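Local structure of putative oxidoreductase with NAD(P)-binding Rossmann-fold domain (Clostridium difficile, 3UUW) at residues Ser59-Ala64 with Leu87-His92; Thr163-Tyr168 with Arg298-Ile303; Glu188-Thr193 with Ile199-Lys204. The protein probably acts as an NAD(P)-dependent oxidoreductase of the GFO/IDH/MocA family, with its substrate not established. All blocks are in the same frame, centred on the assembly; numbering follows the deposited sequence. Where two conformers were deposited one is given.

Contact 1 of 3, residues Ser59-Ala64 with Leu87-His92; sequences SIESLA and LNLGVH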
loop_
_atom_site.group_PDB
_atom_site.type_symbol
_atom_site.label_atom_id
_atom_site.label_comp_id
_atom_site.label_asym_id
_atom_site.label_seq_id
_atom_site.Cartn_x
_atom_site.Cartn_y
_atom_site.Cartn_z
ATOM N N SER A 59 -34.597 6.996 -36.718
ATOM C CA SER A 59 -34.910 8.235 -36.006
ATOM C C SER A 59 -35.284 7.995 -34.554
ATOM O O SER A 59 -35.649 6.889 -34.166
ATOM C CB SER A 59 -36.074 8.974 -36.682
ATOM O OG SER A 59 -37.294 8.272 -36.515
ATOM N N ILE A 60 -35.181 9.065 -33.770
ATOM C CA ILE A 60 -35.589 9.066 -32.377
ATOM C C ILE A 60 -37.051 8.683 -32.271
ATOM O O ILE A 60 -37.433 7.879 -31.427
ATOM C CB ILE A 60 -35.414 10.480 -31.756
ATOM C CG1 ILE A 60 -33.941 10.791 -31.569
ATOM C CG2 ILE A 60 -36.152 10.584 -30.400
ATOM C CD1 ILE A 60 -33.638 12.298 -31.460
ATOM N N GLU A 61 -37.875 9.260 -33.142
ATOM C CA GLU A 61 -39.310 9.026 -33.072
ATOM C C GLU A 61 -39.707 7.594 -33.393
ATOM O O GLU A 61 -40.492 7.008 -32.663
ATOM C CB GLU A 61 -40.074 10.010 -33.957
ATOM C CG GLU A 61 -39.978 11.452 -33.506
ATOM C CD GLU A 61 -38.700 12.178 -33.935
ATOM O OE1 GLU A 61 -37.871 11.601 -34.686
ATOM O OE2 GLU A 61 -38.542 13.354 -33.516
ATOM N N SER A 62 -39.157 7.021 -34.458
ATOM C CA SER A 62 -39.504 5.651 -34.828
ATOM C C SER A 62 -39.106 4.652 -33.749
ATOM O O SER A 62 -39.807 3.671 -33.517
ATOM C CB SER A 62 -38.887 5.255 -36.169
ATOM O OG SER A 62 -37.481 5.296 -36.134
ATOM N N LEU A 63 -37.972 4.887 -33.097
ATOM C CA LEU A 63 -37.543 3.986 -32.036
ATOM C C LEU A 63 -38.452 4.131 -30.814
ATOM O O LEU A 63 -38.917 3.135 -30.256
ATOM C CB LEU A 63 -36.092 4.255 -31.646
ATOM C CG LEU A 63 -35.516 3.443 -30.477
ATOM C CD1 LEU A 63 -35.583 1.907 -30.741
ATOM C CD2 LEU A 63 -34.086 3.898 -30.200
ATOM N N ALA A 64 -38.694 5.373 -30.405
ATOM C CA ALA A 64 -39.480 5.650 -29.206
ATOM C C ALA A 64 -40.870 5.039 -29.277
ATOM O O ALA A 64 -41.392 4.582 -28.275
ATOM C CB ALA A 64 -39.572 7.145 -28.956
ATOM N N LEU A 87 -40.716 12.045 -23.740
ATOM C CA LEU A 87 -41.754 12.074 -22.726
ATOM C C LEU A 87 -43.123 12.239 -23.389
ATOM O O LEU A 87 -44.093 11.610 -22.990
ATOM C CB LEU A 87 -41.477 13.183 -21.699
ATOM C CG LEU A 87 -40.233 13.009 -20.832
ATOM C CD1 LEU A 87 -39.989 14.261 -19.981
ATOM C CD2 LEU A 87 -40.331 11.756 -19.966
ATOM N N ASN A 88 -43.202 13.042 -24.438
ATOM C CA ASN A 88 -44.476 13.235 -25.109
ATOM C C ASN A 88 -44.930 12.003 -25.897
ATOM O O ASN A 88 -46.128 11.845 -26.153
ATOM C CB ASN A 88 -44.464 14.507 -25.955
ATOM C CG ASN A 88 -44.717 15.738 -25.118
ATOM O OD1 ASN A 88 -45.603 15.736 -24.267
ATOM N ND2 ASN A 88 -43.963 16.794 -25.358
ATOM N N LEU A 89 -43.977 11.125 -26.231
ATOM C CA LEU A 89 -44.262 9.849 -26.870
ATOM C C LEU A 89 -44.486 8.713 -25.852
ATOM O O LEU A 89 -44.687 7.563 -26.246
ATOM C CB LEU A 89 -43.159 9.474 -27.870
ATOM C CG LEU A 89 -43.195 10.202 -29.211
ATOM C CD1 LEU A 89 -41.907 9.925 -29.978
ATOM C CD2 LEU A 89 -44.446 9.796 -30.030
ATOM N N GLY A 90 -44.463 9.035 -24.556
ATOM C CA GLY A 90 -44.853 8.085 -23.510
ATOM C C GLY A 90 -43.791 7.108 -23.057
ATOM O O GLY A 90 -44.117 6.039 -22.545
ATOM N N VAL A 91 -42.529 7.489 -23.189
ATOM C CA VAL A 91 -41.451 6.591 -22.771
ATOM C C VAL A 91 -40.712 7.144 -21.551
ATOM O O VAL A 91 -40.465 8.336 -21.462
ATOM C CB VAL A 91 -40.442 6.301 -23.907
ATOM C CG1 VAL A 91 -41.166 5.726 -25.149
ATOM C CG2 VAL A 91 -39.668 7.529 -24.279
ATOM N N HIS A 92 -40.354 6.247 -20.632
ATOM C CA HIS A 92 -39.510 6.585 -19.479
ATOM C C HIS A 92 -38.131 6.892 -20.019
ATOM O O HIS A 92 -37.707 6.333 -21.049
ATOM C CB HIS A 92 -39.376 5.422 -18.507
ATOM C CG HIS A 92 -40.673 4.887 -18.004
ATOM N ND1 HIS A 92 -41.333 5.422 -16.918
ATOM C CD2 HIS A 92 -41.432 3.859 -18.435
ATOM C CE1 HIS A 92 -42.436 4.736 -16.697
ATOM N NE2 HIS A 92 -42.523 3.782 -17.602
HETATM O O HOH W 1 -43.944 4.604 -27.172
#

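Contact 2 of 3, residues Thr163-Tyr168 with Arg298-Ile303; sequences TLIDDY and RLLEKI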
loop_
_atom_site.group_PDB
_atom_site.type_symbol
_atom_site.label_atom_id
_atom_site.label_comp_id
_atom_site.label_asym_id
_atom_site.label_seq_id
_atom_site.Cartn_x
_atom_site.Cartn_y
_atom_site.Cartn_z
ATOM N N THR A 163 -16.997 22.348 -17.756
ATOM C CA THR A 163 -16.303 21.332 -16.960
ATOM C C THR A 163 -16.968 21.135 -15.585
ATOM O O THR A 163 -17.117 20.023 -15.108
ATOM C CB THR A 163 -14.819 21.701 -16.813
ATOM O OG1 THR A 163 -14.279 21.981 -18.112
ATOM C CG2 THR A 163 -14.034 20.576 -16.182
ATOM N N LEU A 164 -17.410 22.222 -14.956
ATOM C CA LEU A 164 -18.081 22.085 -13.678
ATOM C C LEU A 164 -19.368 21.235 -13.784
ATOM O O LEU A 164 -19.543 20.296 -13.039
ATOM C CB LEU A 164 -18.404 23.459 -13.093
ATOM C CG LEU A 164 -17.228 24.315 -12.621
ATOM C CD1 LEU A 164 -17.746 25.652 -12.090
ATOM C CD2 LEU A 164 -16.359 23.594 -11.562
ATOM N N ILE A 165 -20.215 21.575 -14.752
ATOM C CA ILE A 165 -21.495 20.907 -14.945
ATOM C C ILE A 165 -21.354 19.465 -15.423
ATOM O O ILE A 165 -22.180 18.614 -15.100
ATOM C CB ILE A 165 -22.364 21.688 -15.964
ATOM C CG1 ILE A 165 -22.683 23.086 -15.433
ATOM C CG2 ILE A 165 -23.658 20.958 -16.216
ATOM C CD1 ILE A 165 -23.531 23.064 -14.180
ATOM N N ASP A 166 -20.283 19.206 -16.164
ATOM C CA ASP A 166 -20.022 17.912 -16.796
ATOM C C ASP A 166 -19.301 16.924 -15.888
ATOM O O ASP A 166 -19.571 15.724 -15.943
ATOM C CB ASP A 166 -19.168 18.131 -18.050
ATOM C CG ASP A 166 -19.031 16.883 -18.898
ATOM O OD1 ASP A 166 -20.065 16.239 -19.201
ATOM O OD2 ASP A 166 -17.885 16.565 -19.292
ATOM N N ASP A 167 -18.377 17.419 -15.064
ATOM C CA ASP A 167 -17.552 16.534 -14.253
ATOM C C ASP A 167 -17.550 16.839 -12.762
ATOM O O ASP A 167 -17.723 15.932 -11.956
ATOM C CB ASP A 167 -16.132 16.510 -14.782
ATOM C CG ASP A 167 -15.366 15.259 -14.350
ATOM O OD1 ASP A 167 -15.955 14.367 -13.692
ATOM O OD2 ASP A 167 -14.163 15.167 -14.668
ATOM N N TYR A 168 -17.378 18.100 -12.374
ATOM C CA TYR A 168 -17.407 18.436 -10.950
ATOM C C TYR A 168 -18.766 18.094 -10.340
ATOM O O TYR A 168 -18.870 17.875 -9.133
ATOM C CB TYR A 168 -17.117 19.902 -10.733
ATOM C CG TYR A 168 -16.839 20.340 -9.310
ATOM C CD1 TYR A 168 -15.871 19.705 -8.521
ATOM C CD2 TYR A 168 -17.459 21.448 -8.793
ATOM C CE1 TYR A 168 -15.583 20.155 -7.216
ATOM C CE2 TYR A 168 -17.189 21.904 -7.474
ATOM C CZ TYR A 168 -16.235 21.266 -6.708
ATOM O OH TYR A 168 -15.960 21.749 -5.437
ATOM N N ARG A 298 -28.027 22.816 -9.543
ATOM C CA ARG A 298 -28.500 24.077 -8.996
ATOM C C ARG A 298 -27.388 24.731 -8.184
ATOM O O ARG A 298 -27.146 25.928 -8.313
ATOM C CB ARG A 298 -29.750 23.839 -8.137
ATOM C CG ARG A 298 -30.448 25.075 -7.717
ATOM C CD ARG A 298 -31.566 24.757 -6.707
ATOM N NE ARG A 298 -32.612 23.912 -7.276
ATOM C CZ ARG A 298 -33.534 24.316 -8.154
ATOM N NH1 ARG A 298 -33.566 25.573 -8.591
ATOM N NH2 ARG A 298 -34.442 23.450 -8.593
ATOM N N LEU A 299 -26.674 23.945 -7.385
ATOM C CA LEU A 299 -25.601 24.487 -6.591
ATOM C C LEU A 299 -24.496 24.989 -7.505
ATOM O O LEU A 299 -23.941 26.069 -7.292
ATOM C CB LEU A 299 -25.084 23.434 -5.610
ATOM C CG LEU A 299 -23.972 23.838 -4.652
ATOM C CD1 LEU A 299 -24.306 25.160 -3.988
ATOM C CD2 LEU A 299 -23.784 22.732 -3.620
ATOM N N LEU A 300 -24.196 24.232 -8.555
ATOM C CA LEU A 300 -23.169 24.648 -9.523
ATOM C C LEU A 300 -23.526 25.916 -10.299
ATOM O O LEU A 300 -22.651 26.736 -10.579
ATOM C CB LEU A 300 -22.838 23.511 -10.486
ATOM C CG LEU A 300 -22.119 22.324 -9.837
ATOM C CD1 LEU A 300 -21.974 21.172 -10.813
ATOM C CD2 LEU A 300 -20.760 22.766 -9.310
ATOM N N GLU A 301 -24.803 26.091 -10.633
ATOM C CA GLU A 301 -25.244 27.315 -11.305
ATOM C C GLU A 301 -25.031 28.526 -10.401
ATOM O O GLU A 301 -24.624 29.588 -10.857
ATOM C CB GLU A 301 -26.711 27.199 -11.766
ATOM C CG GLU A 301 -26.883 26.341 -13.003
ATOM C CD GLU A 301 -28.252 26.517 -13.709
ATOM O OE1 GLU A 301 -29.111 27.307 -13.250
ATOM O OE2 GLU A 301 -28.449 25.873 -14.753
ATOM N N LYS A 302 -25.277 28.356 -9.111
ATOM C CA LYS A 302 -25.037 29.422 -8.137
ATOM C C LYS A 302 -23.540 29.781 -8.105
ATOM O O LYS A 302 -23.162 30.957 -8.122
ATOM C CB LYS A 302 -25.592 28.961 -6.799
ATOM C CG LYS A 302 -25.566 29.930 -5.624
ATOM C CD LYS A 302 -26.798 29.651 -4.733
ATOM C CE LYS A 302 -26.477 29.630 -3.264
ATOM N NZ LYS A 302 -25.877 28.304 -2.917
ATOM N N ILE A 303 -22.686 28.760 -8.110
ATOM C CA ILE A 303 -21.251 28.965 -8.143
ATOM C C ILE A 303 -20.826 29.673 -9.443
ATOM O O ILE A 303 -20.077 30.669 -9.419
ATOM C CB ILE A 303 -20.530 27.612 -8.015
ATOM C CG1 ILE A 303 -20.750 27.029 -6.626
ATOM C CG2 ILE A 303 -19.065 27.756 -8.297
ATOM C CD1 ILE A 303 -20.413 25.558 -6.550
#

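Contact 3 of 3, residues Glu188-Thr193 with Ile199-Lys204; sequences EDLFLT and IFVSHK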
loop_
_atom_site.group_PDB
_atom_site.type_symbol
_atom_site.label_atom_id
_atom_site.label_comp_id
_atom_site.label_asym_id
_atom_site.label_seq_id
_atom_site.Cartn_x
_atom_site.Cartn_y
_atom_site.Cartn_z
ATOM N N GLU A 188 -14.549 28.486 -0.905
ATOM C CA GLU A 188 -14.381 28.231 -2.342
ATOM C C GLU A 188 -12.991 28.644 -2.844
ATOM O O GLU A 188 -12.481 29.726 -2.490
ATOM C CB GLU A 188 -15.442 28.991 -3.170
ATOM C CG GLU A 188 -15.199 28.929 -4.686
ATOM C CD GLU A 188 -16.248 29.660 -5.504
ATOM O OE1 GLU A 188 -17.356 29.101 -5.663
ATOM O OE2 GLU A 188 -15.943 30.776 -6.014
ATOM N N ASP A 189 -12.391 27.774 -3.653
ATOM C CA ASP A 189 -11.222 28.115 -4.457
ATOM C C ASP A 189 -11.673 27.879 -5.894
ATOM O O ASP A 189 -12.255 26.842 -6.203
ATOM C CB ASP A 189 -10.031 27.191 -4.208
ATOM C CG ASP A 189 -9.521 27.232 -2.784
ATOM O OD1 ASP A 189 -9.531 28.310 -2.167
ATOM O OD2 ASP A 189 -9.083 26.154 -2.304
ATOM N N LEU A 190 -11.409 28.820 -6.786
ATOM C CA LEU A 190 -11.730 28.572 -8.175
ATOM C C LEU A 190 -10.645 29.211 -9.014
ATOM O O LEU A 190 -10.581 30.430 -9.122
ATOM C CB LEU A 190 -13.118 29.092 -8.526
ATOM C CG LEU A 190 -13.522 28.912 -9.987
ATOM C CD1 LEU A 190 -13.715 27.434 -10.303
ATOM C CD2 LEU A 190 -14.787 29.697 -10.275
ATOM N N PHE A 191 -9.786 28.372 -9.588
ATOM C CA PHE A 191 -8.617 28.827 -10.349
ATOM C C PHE A 191 -8.801 28.508 -11.816
ATOM O O PHE A 191 -9.022 27.341 -12.192
ATOM C CB PHE A 191 -7.324 28.176 -9.830
ATOM C CG PHE A 191 -7.104 28.314 -8.341
ATOM C CD1 PHE A 191 -7.663 29.371 -7.608
ATOM C CD2 PHE A 191 -6.292 27.397 -7.666
ATOM C CE1 PHE A 191 -7.444 29.483 -6.234
ATOM C CE2 PHE A 191 -6.062 27.515 -6.290
ATOM C CZ PHE A 191 -6.652 28.562 -5.576
ATOM N N LEU A 192 -8.678 29.549 -12.637
ATOM C CA LEU A 192 -8.899 29.473 -14.070
ATOM C C LEU A 192 -7.689 29.944 -14.834
ATOM O O LEU A 192 -6.924 30.779 -14.347
ATOM C CB LEU A 192 -10.079 30.375 -14.473
ATOM C CG LEU A 192 -11.405 30.152 -13.731
ATOM C CD1 LEU A 192 -12.463 31.186 -14.185
ATOM C CD2 LEU A 192 -11.906 28.730 -13.906
ATOM N N THR A 193 -7.530 29.412 -16.042
ATOM C CA THR A 193 -6.497 29.893 -16.956
ATOM C C THR A 193 -6.901 31.283 -17.433
ATOM O O THR A 193 -8.036 31.736 -17.199
ATOM C CB THR A 193 -6.352 28.992 -18.201
ATOM O OG1 THR A 193 -7.560 29.037 -18.981
ATOM C CG2 THR A 193 -6.032 27.563 -17.816
ATOM N N ILE A 199 -8.789 25.052 -13.948
ATOM C CA ILE A 199 -7.565 24.404 -13.441
ATOM C C ILE A 199 -7.882 23.628 -12.157
ATOM O O ILE A 199 -7.628 22.425 -12.046
ATOM C CB ILE A 199 -6.452 25.424 -13.101
ATOM C CG1 ILE A 199 -6.009 26.227 -14.327
ATOM C CG2 ILE A 199 -5.233 24.691 -12.477
ATOM C CD1 ILE A 199 -5.117 27.395 -13.987
ATOM N N PHE A 200 -8.425 24.334 -11.177
ATOM C CA PHE A 200 -8.715 23.735 -9.872
ATOM C C PHE A 200 -9.951 24.358 -9.274
ATOM O O PHE A 200 -10.174 25.553 -9.415
ATOM C CB PHE A 200 -7.512 23.968 -8.963
ATOM C CG PHE A 200 -7.704 23.494 -7.559
ATOM C CD1 PHE A 200 -7.497 22.159 -7.237
ATOM C CD2 PHE A 200 -8.103 24.359 -6.564
ATOM C CE1 PHE A 200 -7.696 21.688 -5.936
ATOM C CE2 PHE A 200 -8.303 23.888 -5.259
ATOM C CZ PHE A 200 -8.075 22.553 -4.951
ATOM N N VAL A 201 -10.758 23.540 -8.597
ATOM C CA VAL A 201 -11.923 24.028 -7.885
ATOM C C VAL A 201 -12.048 23.259 -6.593
ATOM O O VAL A 201 -11.775 22.063 -6.543
ATOM C CB VAL A 201 -13.228 23.903 -8.714
ATOM C CG1 VAL A 201 -13.516 22.467 -9.070
ATOM C CG2 VAL A 201 -14.437 24.510 -7.965
ATOM N N SER A 202 -12.471 23.958 -5.555
ATOM C CA SER A 202 -12.707 23.344 -4.266
ATOM C C SER A 202 -13.768 24.107 -3.511
ATOM O O SER A 202 -13.915 25.320 -3.682
ATOM C CB SER A 202 -11.417 23.299 -3.454
ATOM O OG SER A 202 -11.678 22.827 -2.151
ATOM N N HIS A 203 -14.517 23.377 -2.689
ATOM C CA HIS A 203 -15.544 23.956 -1.833
ATOM C C HIS A 203 -15.563 23.299 -0.488
ATOM O O HIS A 203 -15.141 22.157 -0.330
ATOM C CB HIS A 203 -16.918 23.835 -2.459
ATOM C CG HIS A 203 -17.084 24.716 -3.645
ATOM N ND1 HIS A 203 -16.769 24.310 -4.921
ATOM C CD2 HIS A 203 -17.443 26.011 -3.735
ATOM C CE1 HIS A 203 -16.972 25.314 -5.756
ATOM N NE2 HIS A 203 -17.356 26.366 -5.058
ATOM N N LYS A 204 -16.020 24.059 0.487
ATOM C CA LYS A 204 -16.367 23.500 1.765
ATOM C C LYS A 204 -17.883 23.644 1.873
ATOM O O LYS A 204 -18.431 24.783 1.792
ATOM C CB LYS A 204 -15.658 24.213 2.899
ATOM C CG LYS A 204 -15.982 23.618 4.260
ATOM C CD LYS A 204 -15.253 24.360 5.376
ATOM C CE LYS A 204 -13.813 23.932 5.498
ATOM N NZ LYS A 204 -13.741 22.541 6.071
HETATM O O HOH W 2 -8.634 23.842 -1.128
#

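Contact 1 of 3, residues Ser59-Ala64 with Leu87-His92
With chi1 at -77°, L89 keeps CG beside its own backbone N, and an extended chi2 (169°) then carries CD1 across to A64 and E61. The leucine is the last residue before G90, whose positive phi closes helix 79-88 in a Schellman motif within the Rossmann fold. L89 CD1 lies against the one turn of helix 60-64, between E61 and A64: it meets the methyl of the alanine, A64 CB, at 3.8 Å and the alpha carbon of the glutamate, E61 CA, at 4.1 Å. V91, two residues after L89, reaches the same helix. Its CG1 stands opposite its own carbonyl carbon (chi1 -56°) and meets the A64 carbonyl oxygen, with V91 CG1 3.3 Å from A64 O. A64 is thus packed through its methyl by L89 and through its carbonyl by V91. L86 of helix 79-88 touches I60, A64 and V91 and continues this apolar patch, while I60 and L63 pack on I12 of strand 8-12. At the polar margin a water sits 2.8 Å from A64 O and 3.2 Å from L89 O, close enough to bridge the two carbonyls.

Contact 2 of 3, residues Thr163-Tyr168 with Arg298-Ile303
The Y168 ring meets L300 at its edge: L300 CD2 lies near the ring plane, 3.6 Å from Y168 CD2 and 4.1 Å from Y168 CE2, while V201 of strand 198-206 also packs on the tyrosine. This is an antiparallel helix pair of the C-terminal part of the fold, helix 160-179 against helix 295-305; the axes of the two short segments approach to 10.0 Å, and their directions differ by 147°. Y168 holds CG anti to its backbone N (chi1 -168°), the setting in which the CD2 side of the ring meets L300 CD2. The ring edge is packed by L300, and the hydroxyl is hydrogen-bonded to T214 OG1 and H203 ND1.

L300 is the residue around which the contact is built, and it has the largest share of the buried surface. Its two branches part: CD2 goes to the tyrosine edge and CD1 to the backbone of L164, within the wider pi-type turn of 164-168. T163 O takes the regular helical bond from D167 N at 2.9 Å, and a weak second bond from Y168 N to the same oxygen marks the widening. I165 slides past L300 in the opposite direction and brings CD1 to L300 CB at 3.8 Å, a touch that is less certain because two conformers of I165 were modelled.

Beside this apolar seam, E301 OE2 accepts a hydrogen bond from V103 N, tying helix 295-305 to the start of helix 103-116. The contact is largely apolar; L300 CD1 also comes to 3.4 Å from L164 O.

Contact 3 of 3, residues Glu188-Thr193 with Ile199-Lys204
E188 and H203 face each other across a non-hydrogen-bonded pair of an antiparallel beta hairpin, and their side chains make a close polar contact. E188 lies alongside the imidazole, with CG anti to the backbone N (chi1 172°) and the chain extended beyond it. H203 NE2 donates to E188 OE1 at 2.8 Å on the anti side of the carboxylate; the oxygen is close to the ring plane although the carboxylate and ring planes stand 85° apart. H203 ND1 is bonded to Y168 OH. On the same face L190 CD1 packs on V201 CG2 at 3.8 Å.

Backbone bonds run both ways in the D189/S202 and F191/F200 pairs, whose side chains share the other face. The two phenyl rings lie side by side, tilted 32° to each other with centroids 5.6 Å apart. Next to this packed part, the D189/S202 side is lined by water: one molecule donates to D189 OD2 at 2.6 Å and weakly to S202 OG, which is also bonded to T214 O. D189 OD1 forms salt bridges with K204 and K206 of the second subunit.

The end toward the turn is irregular. A classic beta bulge sets I199 and F200 opposite F191: F191 O accepts from I199 N at 2.9 Å and, less closely, from F200 N. Beyond it T193 CG2 meets I199 CG1 at 3.7 Å, while T193 OG1 turns to N197.

Strand 184-192 is the outermost strand of the mixed sheet within this chain, and strand 198-206 bonds on its other side to strand 211-217. The face of E188, V201 and H203 is covered by helices 160-179 and 295-305, through L164, Y168 and I303; the face of F191 and F200 meets the second subunit.

Overall arrangement
From the N terminus, contact 1 comes first, closing a loop of 22 residues inside the Rossmann-fold, probably nucleotide-binding, part, where helix 60-64 meets the end of helix 79-88. Contact 2 opens later, at helix 160-179, and closes only at helix 295-305, a span of 129 residues that brings the chain's end back to the C-terminal part. Contact 3, a beta hairpin between strands 184-192 and 198-206, is nested inside that span. Contacts 2 and 3 have centres 12 Å apart and touch, so the helix pair rests on the sheet. Contact 1 stays separate, its nearest atoms about 16 Å from contact 2 and about 29 Å from contact 3.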